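Long-range contacts in TRAP-type C4-dicarboxylate:H+ symport system substrate-binding component DctP (PDB 4MX6), which binds succinate and, judging by its family, probably delivers C4-dicarboxylates in the periplasm to a TRAP-type, proton-coupled uptake system: residues S101-E106 against M181-L186; F121-V127 against G242-Y246; L151-H155 against I274-N278. All blocks are in the same frame, centred on the assembly; numbering follows the deposited sequence. Where two conformers were deposited one is given.

The three contacts meet around the strand pair 243-251 and 148-158, next to the succinate site. Contact 2 packs helix 124-132 on the first of these strands, and contact 3 packs helix 260-295 on the second. Their centres lie about 13 Å apart, and a probable hydrogen bond from Tyr246 N to Leu154 O (2.8 Å) joins them. Contact 1 has its centre about 15 Å from that of contact 2. A probable hydrogen bond from Leu102 N to Asp245 O (2.9 Å) joins these two. Lys104 of contact 1 and Tyr246 of contact 2 both hydrogen-bond the bound succinate. In contact 3, Leu154 has its side chain about 9 Å from that ligand.

Contact 1: residues S101-E106 against M181-L186; sequences SLSKFE and MASDVL
Glu106 reaches across to the start of helix 184-191 and accepts the backbone N-H of Asp184. The bond from Asp184 N to Glu106 OE1 is 3.1 Å long and nearly straight at 170°, and it uses the syn lone pair of OE1. Glu106 OE2 takes a weak share of the same N-H. The chain of Glu106 runs extended beyond CG (chi2 177°), which carries the carboxylate to the helix start. Ser183 is the N-cap, and its OG accepts from Leu186 N at 3.1 Å. The side chain of Asp184 brings a like charge, with OD2 3.6 Å from Glu106 OE1; a salt bridge to Lys199 probably offsets it. Water 2 donates to Glu106 OE1, and weakly to Ala182 O. A leucine in place of Glu106 would probably leave Asp184 N and water 2 without their carboxylate partner.

Water 1 links the backbones: it donates to Ser103 O and Ala182 O and accepts from Glu106 N.

Much of the remaining packing is round Met181. Its SD lies 3.3 Å from Ser101 OG, and its CE lies 3.4 Å from Ser103 OG. Lys104 crosses it at about a right angle, CE to Met181 CG at 3.6 Å; its NZ makes a salt bridge to Asp83 and hydrogen-bonds the bound succinate. Asp116 binds both Ser103 OG and Ser183 OG.

Met181 also packs on Leu244 of strand 243-251, while Val185 touches Val318 and Phe322 of helix 305-326.

Contact 2: residues F121-V127 against G242-Y246; sequences FNDMDAV and GVLDY
Val243 and Val127 reach toward each other tip to tip, with CG2 of Val127 3.8 Å from CG2 of Val243. Val243 has the largest buried surface in this contact. Its CG1 occupies the crowded position between the backbone N and the carbonyl carbon (chi1 63°). That turns CG2 toward helix 124-132 and leaves CG1 for Phe121, whose CD2 lies 4.1 Å away.

The backbone of Val127 also packs on Phe121. Its CA sits 3.9 Å above one face of the Phe121 ring, offset toward the rim. The other methyl of Val127, CG1, lies 3.6 Å from OD2 of Asp245, and the two side chains slide past each other in opposite directions. Asp245 is buried, and both its oxygens have donors: Gln131 NE2 to OD2 and Asn156 N to OD1.

Met124 was modelled in two conformers, so its contacts are less certain. In the one described, the chain bends at chi2 and chi3, and SD comes to 3.8 Å from Val243 CG2.

Asp123 is the N-cap of the helix, accepting from Ala126 N through OD1 at 3.1 Å.

Helix 124-132 thus rests its first turn on the start of a strand that goes on to Tyr246 of the succinate site. Strand 243-251 pairs antiparallel with strand 148-158, consistent with the long strands that connect the two lobes in TRAP solute-binding proteins.

Contact 3: residues L151-H155 against I274-N278; sequences LGYLH and IALGN
Strand 148-158 and the long helix 260-295 pack together here, joined by Asn278 and His155. The short segments run nearly alongside each other, their axes 7.4 Å apart at closest approach and 24° apart in direction.

Asn278 carries the one direct hydrogen bond of the contact. His155 N donates to Asn278 OD1 at 2.8 Å with an angle of 175°. The donor lies tilted from the carbonyl plane of the amide by 22°. The imidazole of His155 lies beside the same amide, with ND1 3.4 Å from Asn278 CG. The ring and amide planes are inclined only modestly to each other, and the two side chains cross at a slant. NE2 of that ring is bonded to Gln131 OE1, which fixes the imidazole from the far end.

Water 3 adds a second link. It donates to Tyr153 O and accepts from Asn278 ND2, so both ends of the amide are used. Water 4 donates to Asn278 O and is held weakly by His155 ND1.

Long helices of this kind, running past a central strand pair, are a feature of TRAP solute-binding proteins. The strand has a classic beta bulge at Leu151 and Gly152, which both face Val248 of strand 243-251.

Ile274 packs against the strand backbone. Its CG2 lies anti to the backbone N and presses on Tyr153 O at 3.1 Å. CD1 reaches Gly152 CA at 4.1 Å, and a side chain on that glycine would run into it. Leu154 comes the other way. Its CD1 lies 3.8 Å from Gly277 C and 3.5 Å from Asn278 OD1. Leu154 also touches Met54 and two residues of the succinate site, Lys51 and Tyr246.

Contact 1: residues S101-E106 against M181-L186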
# COMPACT_ATOMS: atom_id res chain seq x y z
N SER A 101 -0.56 -1.48 3.89
CA SER A 101 0.52 -0.89 3.13
C SER A 101 1.86 -1.14 3.83
O SER A 101 1.96 -1.03 5.05
CB SER A 101 0.30 0.61 3.04
OG SER A 101 1.45 1.24 2.50
N LEU A 102 2.89 -1.37 3.02
CA LEU A 102 4.25 -1.52 3.50
C LEU A 102 4.72 -0.29 4.29
O LEU A 102 5.68 -0.39 5.04
CB LEU A 102 5.19 -1.83 2.32
CG LEU A 102 4.90 -3.17 1.65
CD1 LEU A 102 5.52 -3.27 0.28
CD2 LEU A 102 5.37 -4.33 2.51
N SER A 103 4.06 0.86 4.08
CA SER A 103 4.37 2.10 4.76
C SER A 103 3.95 2.13 6.23
O SER A 103 4.32 3.06 6.95
CB SER A 103 3.63 3.26 4.09
OG SER A 103 3.74 3.22 2.68
N LYS A 104 3.17 1.15 6.67
CA LYS A 104 2.46 1.27 7.95
C LYS A 104 3.00 0.37 9.05
O LYS A 104 2.30 0.05 10.01
CB LYS A 104 0.95 1.03 7.72
CG LYS A 104 0.29 2.14 6.88
CD LYS A 104 -1.15 1.85 6.52
CE LYS A 104 -1.71 2.94 5.61
NZ LYS A 104 -3.04 2.60 5.05
N PHE A 105 4.26 -0.04 8.93
CA PHE A 105 4.86 -1.00 9.84
C PHE A 105 5.93 -0.44 10.78
O PHE A 105 6.58 -1.21 11.49
CB PHE A 105 5.44 -2.17 9.04
CG PHE A 105 4.40 -3.09 8.45
CD1 PHE A 105 3.77 -4.03 9.24
CD2 PHE A 105 4.05 -3.03 7.11
CE1 PHE A 105 2.83 -4.90 8.72
CE2 PHE A 105 3.10 -3.89 6.59
CZ PHE A 105 2.51 -4.84 7.39
N GLU A 106 6.11 0.88 10.81
CA GLU A 106 7.23 1.49 11.55
C GLU A 106 7.25 1.20 13.05
O GLU A 106 8.30 1.27 13.67
CB GLU A 106 7.30 3.00 11.31
CG GLU A 106 7.76 3.33 9.89
CD GLU A 106 7.79 4.82 9.56
OE1 GLU A 106 7.31 5.64 10.38
OE2 GLU A 106 8.28 5.18 8.45
N MET A 181 -0.02 8.42 4.47
CA MET A 181 -0.03 7.25 5.34
C MET A 181 0.95 7.51 6.49
O MET A 181 1.85 8.34 6.38
CB MET A 181 0.39 6.01 4.55
CG MET A 181 -0.59 5.65 3.44
SD MET A 181 -0.15 4.18 2.49
CE MET A 181 1.10 4.82 1.37
N ALA A 182 0.79 6.78 7.59
CA ALA A 182 1.57 7.06 8.79
C ALA A 182 3.01 6.53 8.69
O ALA A 182 3.36 5.51 9.25
CB ALA A 182 0.88 6.50 10.01
N SER A 183 3.82 7.28 7.95
CA SER A 183 5.20 6.93 7.63
C SER A 183 6.09 8.16 7.74
O SER A 183 5.82 9.19 7.13
CB SER A 183 5.27 6.43 6.19
OG SER A 183 6.60 6.47 5.71
N ASP A 184 7.17 8.04 8.50
CA ASP A 184 8.17 9.10 8.55
C ASP A 184 8.83 9.35 7.19
O ASP A 184 9.24 10.48 6.89
CB ASP A 184 9.28 8.75 9.55
CG ASP A 184 8.82 8.79 11.00
OD1 ASP A 184 7.83 9.47 11.31
OD2 ASP A 184 9.51 8.16 11.84
N VAL A 185 8.98 8.31 6.38
CA VAL A 185 9.60 8.50 5.07
C VAL A 185 8.67 9.35 4.19
O VAL A 185 9.14 10.26 3.49
CB VAL A 185 9.91 7.15 4.37
CG1 VAL A 185 10.43 7.40 2.96
CG2 VAL A 185 10.93 6.33 5.16
N LEU A 186 7.37 9.06 4.21
CA LEU A 186 6.44 9.82 3.38
C LEU A 186 6.31 11.26 3.86
O LEU A 186 6.19 12.18 3.06
CB LEU A 186 5.08 9.11 3.29
CG LEU A 186 5.20 7.70 2.71
CD1 LEU A 186 3.83 7.06 2.67
CD2 LEU A 186 5.84 7.70 1.33
O HOH W 1 4.57 3.08 9.76
O HOH W 2 5.02 7.02 11.39

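Contact 2: residues F121-V127 against G242-Y246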
# COMPACT_ATOMS: atom_id res chain seq x y z
N PHE A 121 11.80 2.73 -7.20
CA PHE A 121 11.43 1.76 -8.21
C PHE A 121 10.83 2.45 -9.42
O PHE A 121 9.96 3.32 -9.30
CB PHE A 121 10.39 0.79 -7.64
CG PHE A 121 10.87 0.05 -6.43
CD1 PHE A 121 11.82 -0.96 -6.53
CD2 PHE A 121 10.39 0.37 -5.17
CE1 PHE A 121 12.26 -1.64 -5.40
CE2 PHE A 121 10.84 -0.32 -4.05
CZ PHE A 121 11.78 -1.31 -4.18
N ASN A 122 11.29 2.07 -10.61
CA ASN A 122 10.79 2.69 -11.83
C ASN A 122 9.32 2.34 -12.06
O ASN A 122 8.52 3.16 -12.53
CB ASN A 122 11.58 2.21 -13.05
CG ASN A 122 13.00 2.74 -13.08
OD1 ASN A 122 13.34 3.67 -12.36
ND2 ASN A 122 13.83 2.15 -13.94
N ASP A 123 8.98 1.09 -11.75
CA ASP A 123 7.68 0.55 -12.09
C ASP A 123 7.43 -0.72 -11.28
O ASP A 123 8.29 -1.14 -10.50
CB ASP A 123 7.57 0.29 -13.60
CG ASP A 123 8.66 -0.61 -14.12
OD1 ASP A 123 9.11 -1.51 -13.38
OD2 ASP A 123 9.08 -0.40 -15.29
N MET A 124 6.27 -1.33 -11.49
CA MET A 124 5.85 -2.48 -10.70
C MET A 124 6.66 -3.73 -10.99
O MET A 124 6.75 -4.62 -10.15
CB MET A 124 4.37 -2.75 -10.90
CG MET A 124 3.49 -1.63 -10.37
SD MET A 124 3.74 -1.36 -8.63
CE MET A 124 2.99 -2.84 -8.00
N ASP A 125 7.23 -3.83 -12.18
CA ASP A 125 8.12 -4.93 -12.50
C ASP A 125 9.36 -4.90 -11.58
O ASP A 125 9.81 -5.94 -11.09
CB ASP A 125 8.54 -4.91 -13.97
CG ASP A 125 7.41 -5.30 -14.92
OD1 ASP A 125 6.53 -6.10 -14.53
OD2 ASP A 125 7.40 -4.80 -16.07
N ALA A 126 9.90 -3.70 -11.35
CA ALA A 126 11.07 -3.56 -10.48
C ALA A 126 10.69 -3.87 -9.03
O ALA A 126 11.43 -4.54 -8.32
CB ALA A 126 11.64 -2.16 -10.60
N VAL A 127 9.53 -3.39 -8.61
CA VAL A 127 9.04 -3.69 -7.26
C VAL A 127 8.97 -5.19 -7.04
O VAL A 127 9.45 -5.72 -6.04
CB VAL A 127 7.62 -3.08 -7.05
CG1 VAL A 127 7.05 -3.53 -5.74
CG2 VAL A 127 7.67 -1.56 -7.13
N GLY A 242 6.22 6.71 -6.20
CA GLY A 242 6.49 5.73 -5.16
C GLY A 242 5.56 4.56 -5.36
O GLY A 242 4.64 4.63 -6.18
N VAL A 243 5.78 3.47 -4.62
CA VAL A 243 4.90 2.31 -4.70
C VAL A 243 3.99 2.23 -3.50
O VAL A 243 4.39 2.52 -2.38
CB VAL A 243 5.70 0.98 -4.87
CG1 VAL A 243 6.60 0.66 -3.69
CG2 VAL A 243 4.75 -0.20 -5.11
N LEU A 244 2.73 1.85 -3.76
CA LEU A 244 1.79 1.43 -2.72
C LEU A 244 1.56 -0.06 -2.92
O LEU A 244 0.88 -0.47 -3.85
CB LEU A 244 0.46 2.17 -2.80
CG LEU A 244 -0.70 1.53 -1.95
CD1 LEU A 244 -0.40 1.58 -0.47
CD2 LEU A 244 -2.04 2.19 -2.22
N ASP A 245 2.18 -0.86 -2.06
CA ASP A 245 2.00 -2.31 -2.02
C ASP A 245 1.72 -2.72 -0.58
O ASP A 245 1.83 -1.92 0.34
CB ASP A 245 3.26 -3.04 -2.53
CG ASP A 245 3.17 -3.50 -3.97
OD1 ASP A 245 2.39 -2.93 -4.76
OD2 ASP A 245 3.89 -4.47 -4.29
N TYR A 246 1.35 -3.98 -0.41
CA TYR A 246 0.96 -4.52 0.88
C TYR A 246 1.82 -5.71 1.31
O TYR A 246 2.31 -6.45 0.47
CB TYR A 246 -0.48 -5.01 0.81
CG TYR A 246 -1.45 -4.03 0.21
CD1 TYR A 246 -1.70 -2.81 0.82
CD2 TYR A 246 -2.12 -4.32 -0.97
CE1 TYR A 246 -2.61 -1.91 0.28
CE2 TYR A 246 -3.05 -3.45 -1.50
CZ TYR A 246 -3.30 -2.25 -0.88
OH TYR A 246 -4.27 -1.41 -1.39

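Contact 3: residues L151-H155 against I274-N278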
# COMPACT_ATOMS: atom_id res chain seq x y z
N LEU A 151 3.34 -13.26 5.19
CA LEU A 151 2.92 -14.37 4.35
C LEU A 151 3.08 -14.13 2.85
O LEU A 151 3.19 -15.08 2.10
CB LEU A 151 1.46 -14.73 4.68
CG LEU A 151 1.29 -15.27 6.10
CD1 LEU A 151 -0.17 -15.51 6.40
CD2 LEU A 151 2.09 -16.56 6.28
N GLY A 152 3.12 -12.88 2.43
CA GLY A 152 3.33 -12.57 1.03
C GLY A 152 3.18 -11.08 0.78
O GLY A 152 2.75 -10.34 1.66
N TYR A 153 3.56 -10.67 -0.42
CA TYR A 153 3.37 -9.31 -0.91
C TYR A 153 2.17 -9.30 -1.85
O TYR A 153 2.00 -10.19 -2.68
CB TYR A 153 4.60 -8.85 -1.68
CG TYR A 153 5.83 -8.61 -0.84
CD1 TYR A 153 5.93 -7.48 -0.04
CD2 TYR A 153 6.90 -9.49 -0.86
CE1 TYR A 153 7.07 -7.23 0.71
CE2 TYR A 153 8.04 -9.26 -0.10
CZ TYR A 153 8.11 -8.13 0.68
OH TYR A 153 9.23 -7.84 1.44
N LEU A 154 1.36 -8.25 -1.75
CA LEU A 154 0.23 -8.04 -2.65
C LEU A 154 0.38 -6.65 -3.26
O LEU A 154 0.59 -5.67 -2.54
CB LEU A 154 -1.08 -8.16 -1.87
CG LEU A 154 -2.35 -7.80 -2.63
CD1 LEU A 154 -2.62 -8.76 -3.78
CD2 LEU A 154 -3.54 -7.78 -1.68
N HIS A 155 0.27 -6.58 -4.58
CA HIS A 155 0.41 -5.29 -5.26
C HIS A 155 -0.83 -4.41 -5.20
O HIS A 155 -1.96 -4.89 -5.19
CB HIS A 155 0.75 -5.52 -6.73
CG HIS A 155 2.04 -6.23 -6.93
ND1 HIS A 155 2.28 -7.21 -7.87
CD2 HIS A 155 3.20 -6.07 -6.26
CE1 HIS A 155 3.53 -7.62 -7.75
NE2 HIS A 155 4.11 -6.95 -6.78
N ILE A 274 -3.47 -14.11 -3.56
CA ILE A 274 -2.51 -13.05 -3.83
C ILE A 274 -2.21 -12.99 -5.33
O ILE A 274 -2.14 -11.90 -5.91
CB ILE A 274 -1.22 -13.24 -3.00
CG1 ILE A 274 -1.50 -12.92 -1.54
CG2 ILE A 274 -0.09 -12.37 -3.56
CD1 ILE A 274 -0.37 -13.24 -0.58
N ALA A 275 -2.04 -14.14 -5.98
CA ALA A 275 -1.80 -14.14 -7.41
C ALA A 275 -2.95 -13.47 -8.16
O ALA A 275 -2.75 -12.68 -9.08
CB ALA A 275 -1.54 -15.56 -7.93
N LEU A 276 -4.18 -13.81 -7.77
CA LEU A 276 -5.33 -13.19 -8.39
C LEU A 276 -5.35 -11.69 -8.10
O LEU A 276 -5.59 -10.88 -9.00
CB LEU A 276 -6.63 -13.86 -7.92
CG LEU A 276 -7.89 -13.25 -8.55
CD1 LEU A 276 -7.84 -13.30 -10.07
CD2 LEU A 276 -9.12 -13.94 -8.07
N GLY A 277 -5.11 -11.31 -6.85
CA GLY A 277 -5.09 -9.90 -6.50
C GLY A 277 -4.07 -9.11 -7.29
O GLY A 277 -4.33 -7.97 -7.67
N ASN A 278 -2.90 -9.70 -7.53
CA ASN A 278 -1.87 -9.03 -8.32
C ASN A 278 -2.34 -8.78 -9.75
O ASN A 278 -2.04 -7.74 -10.35
CB ASN A 278 -0.58 -9.84 -8.31
CG ASN A 278 0.17 -9.75 -7.00
OD1 ASN A 278 -0.11 -8.91 -6.15
ND2 ASN A 278 1.17 -10.62 -6.85
O HOH W 3 3.46 -11.06 -4.78
O HOH W 4 0.18 -6.00 -10.20